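Local coordinates for Oxidored_FMN domain-containing protein (PDB 6L6J) that probably oxidises 6-hydroxypseudooxynicotine as an amine oxidase, and carries FMN, a [4Fe-4S] cluster and bound ADP, at residues 225-230 with 256-261; 277-282 with 309-314. All coordinates share one frame; numbering follows the deposited sequence.

Contact 1. Residues 225-230 with 256-261; sequences FAVEDR and WDVNVS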
ATOM      1  N   PHE A 225      -8.077   3.158 -17.960  1.00 34.35           N
ATOM      2  CA  PHE A 225      -8.730   4.488 -18.086  1.00 34.13           C
ATOM      3  C   PHE A 225      -9.343   4.896 -16.746  1.00 32.85           C
ATOM      4  O   PHE A 225     -10.153   4.136 -16.197  1.00 30.96           O
ATOM      5  CB  PHE A 225      -9.740   4.503 -19.238  1.00 34.60           C
ATOM      6  CG  PHE A 225     -10.474   5.810 -19.401  1.00 34.44           C
ATOM      7  CD1 PHE A 225      -9.777   6.984 -19.642  1.00 35.11           C
ATOM      8  CD2 PHE A 225     -11.856   5.874 -19.321  1.00 33.87           C
ATOM      9  CE1 PHE A 225     -10.435   8.197 -19.772  1.00 33.94           C
ATOM     10  CE2 PHE A 225     -12.514   7.087 -19.461  1.00 36.30           C
ATOM     11  CZ  PHE A 225     -11.801   8.250 -19.677  1.00 34.58           C
ATOM     12  N   ALA A 226      -8.897   6.051 -16.245  1.00 33.98           N
ATOM     13  CA  ALA A 226      -9.546   6.817 -15.162  1.00 37.76           C
ATOM     14  C   ALA A 226     -10.842   7.427 -15.714  1.00 37.84           C
ATOM     15  O   ALA A 226     -10.755   8.313 -16.615  1.00 34.30           O
ATOM     16  CB  ALA A 226      -8.603   7.867 -14.627  1.00 38.93           C
ATOM     17  N   VAL A 227     -11.987   6.936 -15.221  1.00 37.69           N
ATOM     18  CA  VAL A 227     -13.337   7.367 -15.684  1.00 41.58           C
ATOM     19  C   VAL A 227     -13.666   8.682 -14.983  1.00 42.36           C
ATOM     20  O   VAL A 227     -14.148   9.600 -15.677  1.00 41.25           O
ATOM     21  CB  VAL A 227     -14.431   6.300 -15.466  1.00 43.23           C
ATOM     22  CG1 VAL A 227     -14.243   5.124 -16.403  1.00 42.54           C
ATOM     23  CG2 VAL A 227     -14.538   5.823 -14.026  1.00 43.08           C
ATOM     24  N   GLU A 228     -13.351   8.780 -13.686  1.00 43.89           N
ATOM     25  CA  GLU A 228     -13.505  10.032 -12.894  1.00 44.80           C
ATOM     26  C   GLU A 228     -12.148  10.454 -12.313  1.00 45.50           C
ATOM     27  O   GLU A 228     -11.404   9.560 -11.878  1.00 45.90           O
ATOM     28  CB  GLU A 228     -14.549   9.838 -11.795  1.00 46.44           C
ATOM     29  CG  GLU A 228     -14.772  11.084 -10.953  1.00 49.88           C
ATOM     30  CD  GLU A 228     -16.222  11.429 -10.654  1.00 53.13           C
ATOM     31  OE1 GLU A 228     -17.116  10.802 -11.277  1.00 54.56           O
ATOM     32  OE2 GLU A 228     -16.454  12.333  -9.800  1.00 52.47           O
ATOM     33  N   ASP A 229     -11.843  11.760 -12.312  1.00 44.94           N
ATOM     34  CA  ASP A 229     -10.738  12.343 -11.509  1.00 47.14           C
ATOM     35  C   ASP A 229     -11.367  12.983 -10.270  1.00 51.93           C
ATOM     36  O   ASP A 229     -12.129  13.934 -10.437  1.00 42.76           O
ATOM     37  CB  ASP A 229      -9.869  13.327 -12.315  1.00 49.75           C
ATOM     38  CG  ASP A 229      -8.781  14.046 -11.505  1.00 49.09           C
ATOM     39  OD1 ASP A 229      -9.143  14.922 -10.695  1.00 47.25           O
ATOM     40  OD2 ASP A 229      -7.573  13.729 -11.676  1.00 49.03           O
ATOM     41  N   ARG A 230     -11.035  12.468  -9.078  1.00 59.72           N
ATOM     42  CA  ARG A 230     -11.598  12.930  -7.780  1.00 55.97           C
ATOM     43  C   ARG A 230     -10.632  13.916  -7.114  1.00 57.60           C
ATOM     44  O   ARG A 230     -10.957  14.382  -6.003  1.00 53.16           O
ATOM     45  CB  ARG A 230     -11.902  11.722  -6.893  1.00 53.43           C
ATOM     46  CG  ARG A 230     -12.939  10.784  -7.496  1.00 54.95           C
ATOM     47  CD  ARG A 230     -13.485   9.779  -6.500  1.00 54.99           C
ATOM     48  NE  ARG A 230     -14.316  10.401  -5.474  1.00 51.37           N
ATOM     49  CZ  ARG A 230     -14.672   9.830  -4.320  1.00 55.90           C
ATOM     50  NH1 ARG A 230     -15.412  10.502  -3.453  1.00 58.73           N
ATOM     51  NH2 ARG A 230     -14.301   8.593  -4.029  1.00 53.65           N
ATOM     52  N   TRP A 256     -11.243  -3.227 -21.333  1.00 27.84           N
ATOM     53  CA  TRP A 256     -11.309  -1.964 -20.557  1.00 26.42           C
ATOM     54  C   TRP A 256     -10.836  -2.243 -19.130  1.00 26.63           C
ATOM     55  O   TRP A 256     -11.530  -3.009 -18.425  1.00 28.26           O
ATOM     56  CB  TRP A 256     -12.724  -1.396 -20.570  1.00 27.24           C
ATOM     57  CG  TRP A 256     -13.089  -0.774 -21.877  1.00 29.16           C
ATOM     58  CD1 TRP A 256     -13.785  -1.345 -22.901  1.00 29.06           C
ATOM     59  CD2 TRP A 256     -12.770   0.562 -22.301  1.00 29.19           C
ATOM     60  NE1 TRP A 256     -13.918  -0.454 -23.930  1.00 29.27           N
ATOM     61  CE2 TRP A 256     -13.298   0.717 -23.597  1.00 28.33           C
ATOM     62  CE3 TRP A 256     -12.109   1.642 -21.706  1.00 30.73           C
ATOM     63  CZ2 TRP A 256     -13.170   1.900 -24.315  1.00 29.53           C
ATOM     64  CZ3 TRP A 256     -11.990   2.817 -22.419  1.00 32.31           C
ATOM     65  CH2 TRP A 256     -12.517   2.942 -23.706  1.00 30.33           C
ATOM     66  N   ASP A 257      -9.711  -1.648 -18.724  1.00 25.48           N
ATOM     67  CA  ASP A 257      -9.246  -1.627 -17.307  1.00 26.76           C
ATOM     68  C   ASP A 257      -9.602  -0.263 -16.691  1.00 26.68           C
ATOM     69  O   ASP A 257      -8.980   0.752 -17.115  1.00 28.11           O
ATOM     70  CB  ASP A 257      -7.746  -1.935 -17.198  1.00 25.11           C
ATOM     71  CG  ASP A 257      -7.284  -2.114 -15.760  1.00 25.20           C
ATOM     72  OD1 ASP A 257      -7.988  -1.630 -14.835  1.00 25.67           O
ATOM     73  OD2 ASP A 257      -6.246  -2.754 -15.569  1.00 26.71           O
ATOM     74  N   VAL A 258     -10.565  -0.215 -15.754  1.00 25.08           N
ATOM     75  CA  VAL A 258     -11.208   1.076 -15.349  1.00 26.42           C
ATOM     76  C   VAL A 258     -11.138   1.283 -13.830  1.00 26.88           C
ATOM     77  O   VAL A 258     -11.469   0.355 -13.043  1.00 25.22           O
ATOM     78  CB  VAL A 258     -12.646   1.247 -15.892  1.00 26.28           C
ATOM     79  CG1 VAL A 258     -12.657   1.438 -17.405  1.00 26.24           C
ATOM     80  CG2 VAL A 258     -13.581   0.125 -15.459  1.00 24.75           C
ATOM     81  N   ASN A 259     -10.763   2.511 -13.459  1.00 29.03           N
ATOM     82  CA  ASN A 259     -10.543   2.952 -12.058  1.00 33.53           C
ATOM     83  C   ASN A 259     -10.812   4.462 -11.953  1.00 34.79           C
ATOM     84  O   ASN A 259     -11.287   5.052 -12.945  1.00 34.83           O
ATOM     85  CB  ASN A 259      -9.142   2.534 -11.593  1.00 33.09           C
ATOM     86  CG  ASN A 259      -8.028   3.308 -12.269  1.00 32.16           C
ATOM     87  OD1 ASN A 259      -8.276   4.109 -13.179  1.00 31.14           O
ATOM     88  ND2 ASN A 259      -6.795   3.060 -11.839  1.00 28.71           N
ATOM     89  N   VAL A 260     -10.498   5.073 -10.804  1.00 38.50           N
ATOM     90  CA  VAL A 260     -10.742   6.527 -10.542  1.00 38.78           C
ATOM     91  C   VAL A 260      -9.396   7.272 -10.534  1.00 41.07           C
ATOM     92  O   VAL A 260      -8.404   6.759  -9.954  1.00 35.44           O
ATOM     93  CB  VAL A 260     -11.530   6.733  -9.237  1.00 36.45           C
ATOM     94  CG1 VAL A 260     -12.879   6.038  -9.305  1.00 36.41           C
ATOM     95  CG2 VAL A 260     -10.754   6.270  -8.012  1.00 36.94           C
ATOM     96  N   SER A 261      -9.358   8.452 -11.157  1.00 44.61           N
ATOM     97  CA  SER A 261      -8.117   9.264 -11.281  1.00 46.92           C
ATOM     98  C   SER A 261      -7.707   9.849  -9.921  1.00 46.49           C
ATOM     99  O   SER A 261      -8.580  10.251  -9.076  1.00 43.11           O
ATOM    100  CB  SER A 261      -8.183  10.364 -12.309  1.00 53.32           C
ATOM    101  OG  SER A 261      -6.883  10.941 -12.494  1.00 49.65           O
TER

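Contact 2. Residues 277-282 with 309-314; sequences QQEPFI and IRRGVL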
ATOM      1  N   GLN A 277     -15.557   0.234  -3.428  1.00 33.99           N
ATOM      2  CA  GLN A 277     -15.940   1.670  -3.295  1.00 32.34           C
ATOM      3  C   GLN A 277     -16.041   2.301  -4.691  1.00 29.80           C
ATOM      4  O   GLN A 277     -16.729   3.347  -4.816  1.00 29.41           O
ATOM      5  CB  GLN A 277     -14.965   2.435  -2.386  1.00 34.96           C
ATOM      6  CG  GLN A 277     -13.514   2.476  -2.896  1.00 42.33           C
ATOM      7  CD  GLN A 277     -13.139   3.651  -3.791  1.00 42.86           C
ATOM      8  OE1 GLN A 277     -13.964   4.549  -4.060  1.00 36.76           O
ATOM      9  NE2 GLN A 277     -11.882   3.633  -4.274  1.00 37.85           N
ATOM     10  N   GLN A 278     -15.409   1.693  -5.704  1.00 30.15           N
ATOM     11  CA  GLN A 278     -15.327   2.264  -7.078  1.00 31.24           C
ATOM     12  C   GLN A 278     -16.573   1.876  -7.874  1.00 33.13           C
ATOM     13  O   GLN A 278     -16.782   2.453  -8.967  1.00 32.63           O
ATOM     14  CB  GLN A 278     -14.093   1.790  -7.834  1.00 32.31           C
ATOM     15  CG  GLN A 278     -12.779   2.034  -7.100  1.00 32.61           C
ATOM     16  CD  GLN A 278     -11.622   2.190  -8.064  1.00 34.20           C
ATOM     17  OE1 GLN A 278     -11.772   2.044  -9.274  1.00 34.86           O
ATOM     18  NE2 GLN A 278     -10.444   2.494  -7.540  1.00 35.09           N
ATOM     19  N   GLU A 279     -17.383   0.956  -7.338  1.00 34.16           N
ATOM     20  CA  GLU A 279     -18.502   0.353  -8.110  1.00 35.12           C
ATOM     21  C   GLU A 279     -19.317   1.479  -8.734  1.00 37.36           C
ATOM     22  O   GLU A 279     -19.409   1.536  -9.956  1.00 40.69           O
ATOM     23  CB  GLU A 279     -19.361  -0.578  -7.257  1.00 32.50           C
ATOM     24  CG  GLU A 279     -20.721  -0.812  -7.880  1.00 30.29           C
ATOM     25  CD  GLU A 279     -21.511  -1.977  -7.318  1.00 29.68           C
ATOM     26  OE1 GLU A 279     -20.932  -2.791  -6.546  1.00 24.74           O
ATOM     27  OE2 GLU A 279     -22.733  -2.051  -7.664  1.00 29.84           O
ATOM     28  N   PRO A 280     -19.904   2.407  -7.936  1.00 37.11           N
ATOM     29  CA  PRO A 280     -20.722   3.502  -8.470  1.00 34.18           C
ATOM     30  C   PRO A 280     -20.107   4.247  -9.656  1.00 35.29           C
ATOM     31  O   PRO A 280     -20.861   4.675 -10.470  1.00 35.87           O
ATOM     32  CB  PRO A 280     -20.840   4.501  -7.312  1.00 34.16           C
ATOM     33  CG  PRO A 280     -19.842   4.001  -6.279  1.00 37.69           C
ATOM     34  CD  PRO A 280     -19.795   2.492  -6.469  1.00 37.84           C
ATOM     35  N   PHE A 281     -18.774   4.357  -9.720  1.00 37.54           N
ATOM     36  CA  PHE A 281     -18.033   5.153 -10.735  1.00 36.21           C
ATOM     37  C   PHE A 281     -17.833   4.372 -12.040  1.00 33.41           C
ATOM     38  O   PHE A 281     -17.825   5.045 -13.108  1.00 32.18           O
ATOM     39  CB  PHE A 281     -16.660   5.565 -10.203  1.00 43.19           C
ATOM     40  CG  PHE A 281     -16.685   6.465  -8.998  1.00 45.91           C
ATOM     41  CD1 PHE A 281     -16.839   7.837  -9.145  1.00 46.92           C
ATOM     42  CD2 PHE A 281     -16.538   5.940  -7.716  1.00 51.49           C
ATOM     43  CE1 PHE A 281     -16.853   8.670  -8.034  1.00 49.78           C
ATOM     44  CE2 PHE A 281     -16.558   6.775  -6.605  1.00 53.94           C
ATOM     45  CZ  PHE A 281     -16.721   8.138  -6.766  1.00 50.62           C
ATOM     46  N   ILE A 282     -17.689   3.033 -11.972  1.00 30.24           N
ATOM     47  CA  ILE A 282     -17.377   2.152 -13.151  1.00 29.94           C
ATOM     48  C   ILE A 282     -18.598   1.312 -13.553  1.00 30.07           C
ATOM     49  O   ILE A 282     -18.519   0.700 -14.621  1.00 31.19           O
ATOM     50  CB  ILE A 282     -16.116   1.271 -12.934  1.00 28.24           C
ATOM     51  CG1 ILE A 282     -16.202   0.359 -11.703  1.00 29.11           C
ATOM     52  CG2 ILE A 282     -14.862   2.122 -12.893  1.00 26.30           C
ATOM     53  CD1 ILE A 282     -17.253  -0.732 -11.797  1.00 28.46           C
ATOM     54  N   ILE A 309     -19.612 -10.029 -10.372  1.00 34.21           N
ATOM     55  CA  ILE A 309     -19.773 -10.727 -11.692  1.00 36.52           C
ATOM     56  C   ILE A 309     -21.265 -10.977 -12.001  1.00 33.16           C
ATOM     57  O   ILE A 309     -21.738 -10.580 -13.087  1.00 30.29           O
ATOM     58  CB  ILE A 309     -18.991 -12.062 -11.741  1.00 37.90           C
ATOM     59  CG1 ILE A 309     -17.540 -11.948 -11.235  1.00 38.99           C
ATOM     60  CG2 ILE A 309     -19.065 -12.648 -13.151  1.00 34.87           C
ATOM     61  CD1 ILE A 309     -16.641 -11.020 -12.044  1.00 38.09           C
ATOM     62  N   ARG A 310     -21.961 -11.629 -11.076  1.00 32.94           N
ATOM     63  CA  ARG A 310     -23.396 -12.005 -11.187  1.00 35.74           C
ATOM     64  C   ARG A 310     -24.236 -10.761 -11.496  1.00 34.09           C
ATOM     65  O   ARG A 310     -25.090 -10.863 -12.368  1.00 36.00           O
ATOM     66  CB  ARG A 310     -23.919 -12.653  -9.893  1.00 39.12           C
ATOM     67  CG  ARG A 310     -23.244 -13.959  -9.489  1.00 38.99           C
ATOM     68  CD  ARG A 310     -23.841 -15.198 -10.123  1.00 44.08           C
ATOM     69  NE  ARG A 310     -23.308 -16.407  -9.496  1.00 51.11           N
ATOM     70  CZ  ARG A 310     -23.169 -17.604 -10.085  1.00 49.73           C
ATOM     71  NH1 ARG A 310     -23.524 -17.795 -11.351  1.00 42.73           N
ATOM     72  NH2 ARG A 310     -22.651 -18.604  -9.385  1.00 50.84           N
ATOM     73  N   ARG A 311     -23.983  -9.633 -10.825  1.00 32.92           N
ATOM     74  CA  ARG A 311     -24.790  -8.376 -10.954  1.00 31.80           C
ATOM     75  C   ARG A 311     -24.265  -7.521 -12.121  1.00 30.53           C
ATOM     76  O   ARG A 311     -24.796  -6.420 -12.328  1.00 25.71           O
ATOM     77  CB  ARG A 311     -24.793  -7.603  -9.634  1.00 29.78           C
ATOM     78  CG  ARG A 311     -25.355  -8.398  -8.461  1.00 32.28           C
ATOM     79  CD  ARG A 311     -24.997  -7.838  -7.093  1.00 34.58           C
ATOM     80  NE  ARG A 311     -24.723  -6.406  -7.191  1.00 37.79           N
ATOM     81  CZ  ARG A 311     -23.567  -5.797  -6.934  1.00 34.86           C
ATOM     82  NH1 ARG A 311     -22.516  -6.453  -6.472  1.00 37.00           N
ATOM     83  NH2 ARG A 311     -23.481  -4.501  -7.121  1.00 35.97           N
ATOM     84  N   GLY A 312     -23.276  -8.024 -12.869  1.00 29.68           N
ATOM     85  CA  GLY A 312     -22.867  -7.460 -14.175  1.00 31.28           C
ATOM     86  C   GLY A 312     -22.060  -6.170 -14.047  1.00 30.90           C
ATOM     87  O   GLY A 312     -22.059  -5.339 -15.001  1.00 31.57           O
ATOM     88  N   VAL A 313     -21.369  -5.990 -12.923  1.00 29.71           N
ATOM     89  CA  VAL A 313     -20.501  -4.797 -12.696  1.00 30.86           C
ATOM     90  C   VAL A 313     -19.181  -4.993 -13.463  1.00 31.26           C
ATOM     91  O   VAL A 313     -18.782  -4.059 -14.204  1.00 29.07           O
ATOM     92  CB  VAL A 313     -20.255  -4.564 -11.202  1.00 29.92           C
ATOM     93  CG1 VAL A 313     -19.434  -3.313 -10.977  1.00 29.67           C
ATOM     94  CG2 VAL A 313     -21.553  -4.514 -10.427  1.00 30.37           C
ATOM     95  N   LEU A 314     -18.578  -6.180 -13.321  1.00 29.94           N
ATOM     96  CA  LEU A 314     -17.263  -6.548 -13.907  1.00 32.74           C
ATOM     97  C   LEU A 314     -17.325  -7.912 -14.608  1.00 32.33           C
ATOM     98  O   LEU A 314     -18.196  -8.736 -14.264  1.00 34.71           O
ATOM     99  CB  LEU A 314     -16.228  -6.600 -12.770  1.00 33.18           C
ATOM    100  CG  LEU A 314     -16.067  -5.328 -11.935  1.00 30.22           C
ATOM    101  CD1 LEU A 314     -15.105  -5.557 -10.782  1.00 30.13           C
ATOM    102  CD2 LEU A 314     -15.597  -4.180 -12.804  1.00 29.60           C
TER

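Contact 1. Residues 225-230 with 256-261
Two neighbouring parallel strands of the FMN-binding TIM barrel, 220-229 and 255-261, lie side by side here. In this part of the ladder Phe225 N gives its hydrogen to Asp257 O at 2.7 Å, almost along the C=O axis. Phe225 O then takes Asn259 N, which sits above the carbonyl plane, and Asn259 O receives Val227 N at 3.0 Å. The chain turns a corner at Val227, and pairing resumes beyond it with Ser261 N on Glu228 O. Helix 241-249 links the strands in a beta-alpha-beta crossover, and the side chain of Asn259 reaches the FMN pocket. On the face shared by Ala226 and Ser261 the two CB atoms meet at 3.4 Å. Further along, Asp229 and Ser261 both hold their outer groups anti to the backbone N (chi1 175° and -171°), so that Ser261 OG donates to Asp229 OD2 at 3.0 Å from above the carboxylate plane. Gln179 also bonds this hydroxyl, while Asp229 OD1 accepts Arg232 N. An alanine at Asp229 would remove the carboxylate and its bonds to Ser261 OG and Arg232 N, and would probably loosen the strand ends and the turn that follows. At the corner, the side chains of Val227 and Val258 cross obliquely, CG1 to CG1 at 4.1 Å.

Contact 2. Residues 277-282 with 309-314
Helix 279-282 meets the chain just beyond helix 302-310 through a salt bridge set beside a small apolar patch. Glu279 leaves its backbone with CG anti to N (chi1 161°) and stays extended beyond CG, which carries the carboxylate across to Arg311. Arg311 starts with CG anti to its carbonyl carbon and bends at chi3, swinging the guanidinium round so that NH2 leads. The two side chains cross at about a right angle, yet the carboxylate and guanidinium planes are only 25° apart. Arg311 NH2 faces both oxygens: it lies 2.6 Å from Glu279 OE2 in the salt bridge and donates a nearly straight hydrogen bond to the syn lone pair of Glu279 OE1 at 3.1 Å. Gln308 also bonds OE1, and Ser307 holds Arg311 NH1, so both ends of the bridge have second partners on helix 302-310. That helix closes in a Schellman motif, with Gly312 at positive phi and two bonds back into the last turn, one of them Gly312 N to Ile309 O; the chain then heads for barrel strand 316-319. Past this turn, Val313 has CG1 anti to its backbone N, pointing at Ile282, while Val313 CG2 lies 3.9 Å from Glu279 OE2. Ile282 holds CG1 in the crowded position between N and the carbonyl carbon (chi1 58°), and its tip CD1 touches Val313 CG1 at 3.5 Å and Leu314 CD2 at 4.0 Å.

Overall arrangement
From the N terminus, contact 1 comes first: strand 220-229 runs out, helix 241-249 brings the chain back, and strand 255-261 closes the loop beside it. Contact 2 opens only afterwards, at 277-282, and closes at 309-314, where helix 302-310 ends. The two loops follow in series, neither nested nor crossed, with centres about 13 Å apart. Segment 277-282 joins them, since it packs on both strands of contact 1: Ile282 lies on Val258 of one strand and Phe281 on Glu228 of the other. Contact 1 thus ties neighbouring barrel strands together, and contact 2 ties the short helix resting on them to the turn that follows helix 302-310, before the last barrel strand, 316-319.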